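Local coordinates for protein CurB (Lyngbya majuscula, PDB 5KP7) that probably serves as an acyl carrier protein, holding acyl groups as thioesters on a phosphopantetheine arm and presenting them to partner enzymes in curacin biosynthesis, at residues K32-Y37 with G93-L98; I69-M74 with I81-L86. All coordinates share one frame; numbering follows the deposited sequence.

Contact 1 of 2, residues K32-Y37 with G93-L98; sequences KIIKKY and GELADL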
loop_
_atom_site.group_PDB
_atom_site.type_symbol
_atom_site.label_atom_id
_atom_site.label_comp_id
_atom_site.label_asym_id
_atom_site.label_seq_id
_atom_site.Cartn_x
_atom_site.Cartn_y
_atom_site.Cartn_z
ATOM N N LYS B 32 28.487 -22.614 -1.912
ATOM C CA LYS B 32 29.546 -21.740 -1.406
ATOM C C LYS B 32 29.258 -20.253 -1.627
ATOM O O LYS B 32 29.488 -19.445 -0.721
ATOM C CB LYS B 32 30.906 -22.116 -1.993
ATOM C CG LYS B 32 31.471 -23.398 -1.409
ATOM C CD LYS B 32 32.986 -23.318 -1.275
ATOM C CE LYS B 32 33.548 -24.497 -0.501
ATOM N NZ LYS B 32 33.634 -25.706 -1.362
ATOM N N ILE B 33 28.737 -19.907 -2.806
ATOM C CA ILE B 33 28.408 -18.513 -3.139
ATOM C C ILE B 33 27.241 -17.994 -2.296
ATOM O O ILE B 33 27.230 -16.822 -1.916
ATOM C CB ILE B 33 28.095 -18.336 -4.643
ATOM C CG1 ILE B 33 29.346 -18.637 -5.481
ATOM C CG2 ILE B 33 27.626 -16.917 -4.944
ATOM C CD1 ILE B 33 29.075 -18.747 -6.968
ATOM N N ILE B 34 26.272 -18.868 -2.017
ATOM C CA ILE B 34 25.147 -18.534 -1.119
ATOM C C ILE B 34 25.672 -18.288 0.296
ATOM O O ILE B 34 25.240 -17.356 0.960
ATOM C CB ILE B 34 24.053 -19.634 -1.122
ATOM C CG1 ILE B 34 23.349 -19.662 -2.476
ATOM C CG2 ILE B 34 23.055 -19.447 0.024
ATOM C CD1 ILE B 34 22.497 -20.894 -2.692
ATOM N N LYS B 35 26.620 -19.107 0.750
ATOM C CA LYS B 35 27.219 -18.907 2.083
ATOM C C LYS B 35 27.973 -17.585 2.195
ATOM O O LYS B 35 27.918 -16.929 3.236
ATOM C CB LYS B 35 28.137 -20.064 2.452
ATOM C CG LYS B 35 27.395 -21.347 2.792
ATOM C CD LYS B 35 28.373 -22.509 2.878
ATOM C CE LYS B 35 27.705 -23.765 3.389
ATOM N NZ LYS B 35 28.738 -24.797 3.701
ATOM N N LYS B 36 28.642 -17.185 1.118
ATOM C CA LYS B 36 29.417 -15.948 1.109
ATOM C C LYS B 36 28.550 -14.713 1.319
ATOM O O LYS B 36 28.842 -13.890 2.192
ATOM C CB LYS B 36 30.196 -15.801 -0.201
ATOM C CG LYS B 36 31.178 -14.633 -0.197
ATOM C CD LYS B 36 31.152 -13.842 -1.491
ATOM C CE LYS B 36 31.779 -14.614 -2.636
ATOM N NZ LYS B 36 31.425 -14.003 -3.947
ATOM N N TYR B 37 27.487 -14.582 0.517
ATOM C CA TYR B 37 26.616 -13.403 0.625
ATOM C C TYR B 37 25.765 -13.433 1.893
ATOM O O TYR B 37 25.487 -12.378 2.464
ATOM C CB TYR B 37 25.780 -13.218 -0.632
ATOM C CG TYR B 37 26.599 -12.887 -1.859
ATOM C CD1 TYR B 37 27.338 -11.707 -1.936
ATOM C CD2 TYR B 37 26.639 -13.756 -2.948
ATOM C CE1 TYR B 37 28.098 -11.404 -3.059
ATOM C CE2 TYR B 37 27.394 -13.462 -4.073
ATOM C CZ TYR B 37 28.121 -12.290 -4.125
ATOM O OH TYR B 37 28.856 -12.016 -5.253
ATOM N N GLY B 93 20.459 -25.409 0.891
ATOM C CA GLY B 93 20.723 -26.536 0.018
ATOM C C GLY B 93 19.748 -26.603 -1.141
ATOM O O GLY B 93 20.156 -26.793 -2.280
ATOM N N GLU B 94 18.460 -26.450 -0.842
ATOM C CA GLU B 94 17.429 -26.378 -1.877
ATOM C C GLU B 94 17.595 -25.143 -2.764
ATOM O O GLU B 94 17.346 -25.226 -3.965
ATOM C CB GLU B 94 16.020 -26.406 -1.267
ATOM C CG GLU B 94 15.658 -27.738 -0.621
ATOM C CD GLU B 94 14.214 -27.804 -0.140
ATOM O OE1 GLU B 94 13.533 -26.744 -0.098
ATOM O OE2 GLU B 94 13.747 -28.926 0.187
ATOM N N LEU B 95 18.004 -24.004 -2.189
ATOM C CA LEU B 95 18.262 -22.797 -3.001
ATOM C C LEU B 95 19.378 -23.065 -3.994
ATOM O O LEU B 95 19.277 -22.698 -5.162
ATOM C CB LEU B 95 18.634 -21.589 -2.134
ATOM C CG LEU B 95 18.799 -20.251 -2.854
ATOM C CD1 LEU B 95 17.552 -19.909 -3.677
ATOM C CD2 LEU B 95 19.084 -19.159 -1.835
ATOM N N ALA B 96 20.437 -23.699 -3.510
ATOM C CA ALA B 96 21.548 -24.134 -4.368
ATOM C C ALA B 96 21.070 -24.986 -5.543
ATOM O O ALA B 96 21.531 -24.789 -6.668
ATOM C CB ALA B 96 22.587 -24.896 -3.556
ATOM N N ASP B 97 20.149 -25.921 -5.270
ATOM C CA ASP B 97 19.565 -26.806 -6.311
ATOM C C ASP B 97 18.813 -26.014 -7.366
ATOM O O ASP B 97 18.894 -26.329 -8.551
ATOM C CB ASP B 97 18.556 -27.810 -5.734
ATOM C CG ASP B 97 19.163 -28.779 -4.755
ATOM O OD1 ASP B 97 20.337 -29.166 -4.912
ATOM O OD2 ASP B 97 18.430 -29.184 -3.833
ATOM N N LEU B 98 18.050 -25.017 -6.916
ATOM C CA LEU B 98 17.291 -24.152 -7.829
ATOM C C LEU B 98 18.215 -23.429 -8.781
ATOM O O LEU B 98 17.993 -23.448 -9.981
ATOM C CB LEU B 98 16.426 -23.131 -7.074
ATOM C CG LEU B 98 15.027 -23.616 -6.728
ATOM C CD1 LEU B 98 14.348 -22.579 -5.835
ATOM C CD2 LEU B 98 14.209 -23.883 -7.993
#
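A single methyl group carries this helix-to-helix contact: CD1 of Ile34 meets both Leu95 and Ala96. It lies 3.6 Å from the backbone N of Ala96, near enough to rest against the main chain of helix 92-102 as well as on its side chains. From there the methyl faces the branch point of Leu95, with CD1 of Ile34 3.8 Å from CG of Leu95, and it has the CD2 arm of the same leucine at 3.9 Å. Ala96 borders it more loosely, its CB standing 4.1 Å from CD1 of Ile34. The reach comes from an extended ethyl branch: CG1 of Ile34 stands beside its backbone N (chi1 -68°), and a chi2 of 167° carries CD1 straight out. The small side chain of Ala96 is consistent with the close approach of the helices, the CA atoms of Ile34 and Ala96 being 7.4 Å apart.

Further out, more apolar neighbours surround all three buried residues. Ile34 also touches Val73 of helix 63-76, Ala96 packs on Leu31 of helix 27-41, and Leu95 adjoins Ala89 in the loop before its own helix. Two residues before Leu95, Gly93 shares backbone hydrogen bonding with Pro52. Helices 27-41 and 92-102 thus pack together in the apolar core of the helical bundle that characterises the carrier-protein fold.

Contact 2 of 2, residues I69-M74 with I81-L86; sequences IIMMVM and IPRIEL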
loop_
_atom_site.group_PDB
_atom_site.type_symbol
_atom_site.label_atom_id
_atom_site.label_comp_id
_atom_site.label_asym_id
_atom_site.label_seq_id
_atom_site.Cartn_x
_atom_site.Cartn_y
_atom_site.Cartn_z
ATOM N N ILE B 69 19.985 -11.638 -0.753
ATOM C CA ILE B 69 20.921 -12.758 -0.964
ATOM C C ILE B 69 20.667 -13.423 -2.319
ATOM O O ILE B 69 21.607 -13.685 -3.070
ATOM C CB ILE B 69 20.862 -13.776 0.194
ATOM C CG1 ILE B 69 21.501 -13.166 1.449
ATOM C CG2 ILE B 69 21.606 -15.067 -0.175
ATOM C CD1 ILE B 69 21.115 -13.874 2.719
ATOM N N ILE B 70 19.402 -13.667 -2.635
ATOM C CA ILE B 70 19.048 -14.246 -3.925
ATOM C C ILE B 70 19.552 -13.368 -5.063
ATOM O O ILE B 70 20.136 -13.882 -6.030
ATOM C CB ILE B 70 17.532 -14.487 -4.063
ATOM C CG1 ILE B 70 17.116 -15.700 -3.226
ATOM C CG2 ILE B 70 17.152 -14.735 -5.512
ATOM C CD1 ILE B 70 15.611 -15.839 -3.010
ATOM N N MET B 71 19.323 -12.061 -4.960
ATOM C CA MET B 71 19.693 -11.152 -6.042
ATOM C C MET B 71 21.214 -11.030 -6.201
ATOM O O MET B 71 21.698 -10.933 -7.328
ATOM C CB MET B 71 19.044 -9.795 -5.872
ATOM C CG MET B 71 17.515 -9.837 -6.083
ATOM S SD MET B 71 16.778 -8.202 -6.035
ATOM C CE MET B 71 16.847 -7.812 -4.297
ATOM N N MET B 72 21.937 -11.057 -5.087
ATOM C CA MET B 72 23.422 -11.063 -5.136
ATOM C C MET B 72 23.959 -12.318 -5.824
ATOM O O MET B 72 24.877 -12.235 -6.663
ATOM C CB MET B 72 23.993 -10.944 -3.730
ATOM C CG MET B 72 23.751 -9.586 -3.088
ATOM S SD MET B 72 23.941 -9.660 -1.292
ATOM C CE MET B 72 25.577 -8.973 -1.091
ATOM N N VAL B 73 23.391 -13.476 -5.494
ATOM C CA VAL B 73 23.803 -14.732 -6.128
ATOM C C VAL B 73 23.471 -14.712 -7.627
ATOM O O VAL B 73 24.292 -15.137 -8.454
ATOM C CB VAL B 73 23.170 -15.978 -5.471
ATOM C CG1 VAL B 73 23.561 -17.251 -6.222
ATOM C CG2 VAL B 73 23.566 -16.096 -4.009
ATOM N N MET B 74 22.275 -14.226 -7.983
ATOM C CA MET B 74 21.866 -14.094 -9.393
ATOM C C MET B 74 22.866 -13.255 -10.181
ATOM O O MET B 74 23.320 -13.674 -11.267
ATOM C CB MET B 74 20.470 -13.453 -9.519
ATOM C CG MET B 74 19.336 -14.372 -9.130
ATOM S SD MET B 74 17.748 -13.494 -9.148
ATOM C CE MET B 74 17.398 -13.494 -10.904
ATOM N N ILE B 81 17.168 -13.930 -15.177
ATOM C CA ILE B 81 15.861 -14.564 -15.304
ATOM C C ILE B 81 14.964 -13.925 -14.252
ATOM O O ILE B 81 15.452 -13.194 -13.393
ATOM C CB ILE B 81 15.938 -16.104 -15.092
ATOM C CG1 ILE B 81 16.359 -16.469 -13.654
ATOM C CG2 ILE B 81 16.887 -16.724 -16.116
ATOM C CD1 ILE B 81 16.359 -17.951 -13.357
ATOM N N PRO B 82 13.643 -14.201 -14.300
ATOM C CA PRO B 82 12.789 -13.609 -13.264
ATOM C C PRO B 82 13.184 -14.084 -11.870
ATOM O O PRO B 82 13.456 -15.278 -11.685
ATOM C CB PRO B 82 11.393 -14.137 -13.630
ATOM C CG PRO B 82 11.455 -14.338 -15.096
ATOM C CD PRO B 82 12.847 -14.839 -15.366
ATOM N N ARG B 83 13.224 -13.152 -10.911
ATOM C CA ARG B 83 13.560 -13.461 -9.521
ATOM C C ARG B 83 12.659 -14.501 -8.886
ATOM O O ARG B 83 13.099 -15.295 -8.042
ATOM C CB ARG B 83 13.543 -12.180 -8.670
ATOM C CG ARG B 83 14.490 -11.097 -9.121
ATOM C CD ARG B 83 14.102 -9.731 -8.565
ATOM N NE ARG B 83 14.953 -8.682 -9.109
ATOM C CZ ARG B 83 14.814 -8.094 -10.299
ATOM N NH1 ARG B 83 15.670 -7.156 -10.655
ATOM N NH2 ARG B 83 13.871 -8.440 -11.167
ATOM N N ILE B 84 11.396 -14.539 -9.298
ATOM C CA ILE B 84 10.472 -15.512 -8.730
ATOM C C ILE B 84 10.859 -16.958 -9.025
ATOM O O ILE B 84 10.391 -17.851 -8.343
ATOM C CB ILE B 84 8.997 -15.288 -9.167
ATOM C CG1 ILE B 84 8.812 -15.424 -10.688
ATOM C CG2 ILE B 84 8.522 -13.937 -8.680
ATOM C CD1 ILE B 84 7.354 -15.528 -11.065
ATOM N N GLU B 85 11.693 -17.181 -10.036
ATOM C CA GLU B 85 12.135 -18.555 -10.351
ATOM C C GLU B 85 13.050 -19.140 -9.262
ATOM O O GLU B 85 13.283 -20.360 -9.234
ATOM C CB GLU B 85 12.755 -18.622 -11.755
ATOM C CG GLU B 85 11.717 -18.309 -12.814
ATOM C CD GLU B 85 12.144 -18.491 -14.239
ATOM O OE1 GLU B 85 13.195 -19.105 -14.506
ATOM O OE2 GLU B 85 11.380 -18.033 -15.116
ATOM N N LEU B 86 13.547 -18.294 -8.364
ATOM C CA LEU B 86 14.362 -18.743 -7.232
ATOM C C LEU B 86 13.594 -18.837 -5.922
ATOM O O LEU B 86 14.204 -19.069 -4.875
ATOM C CB LEU B 86 15.587 -17.825 -7.062
ATOM C CG LEU B 86 16.663 -17.850 -8.159
ATOM C CD1 LEU B 86 17.058 -19.283 -8.522
ATOM C CD2 LEU B 86 16.272 -17.103 -9.419
#
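Helix 63-76, which begins at Ser63, the residue that carries the covalent 4'-phosphopantetheine, here meets the short 3-10 turn 83-86 through Ile70, Met71 and Met74. Leu86 of the turn packs on two of them. Its CB lies 3.8 Å from CG2 of Ile70, the two side chains running antiparallel alongside one another, while its CD2 arm sits 3.9 Å from SD of Met74.

Met74 then continues past Leu86 toward the loop that leads into the turn. A bend at chi3 (79°) swings its methyl over to the main chain, bringing CE of Met74 to 3.2 Å from O of Ile81, a tight approach. Along the way SD of Met74 passes CG of Arg83 at 4.0 Å, the two side chains roughly perpendicular. In the carrier-protein fold such a turn, placed between the second and third long helices, closes one side of the bundle, and Phe99 of helix 92-102 backs both Met74 and Leu86.

Arg83 is extended from CG to NE, which lays its guanidinium beside Met71. The N-H of NE makes a weak hydrogen bond to SD of Met71, 3.6 Å long and bent to 147°, with the sulfur at the edge of the guanidinium and in its plane. The stronger partners are intermolecular: NH1 and NH2 of Arg83 both form salt bridges to acidic groups on the chain of another protein in the assembly, and Met71 packs against that chain too.

From the N terminus, helix 27-41 supplies the first half of contact 1, whose second half waits until helix 92-102, so this pairing closes a long loop over most of the chain. Within that loop, the chain after helix 63-76 turns back so that segment 81-86 lies against it, and contact 2 closes a much shorter one; the two nest without crossing. Contact 1 thus joins the first and last long helices, and contact 2 the middle helix to the connection that follows it. Their centres lie about 11 Å apart and they touch directly: CD1 of Tyr37 is 3.4 Å from CE of Met72, and CD1 of Leu98 is 3.6 Å from O of Leu86.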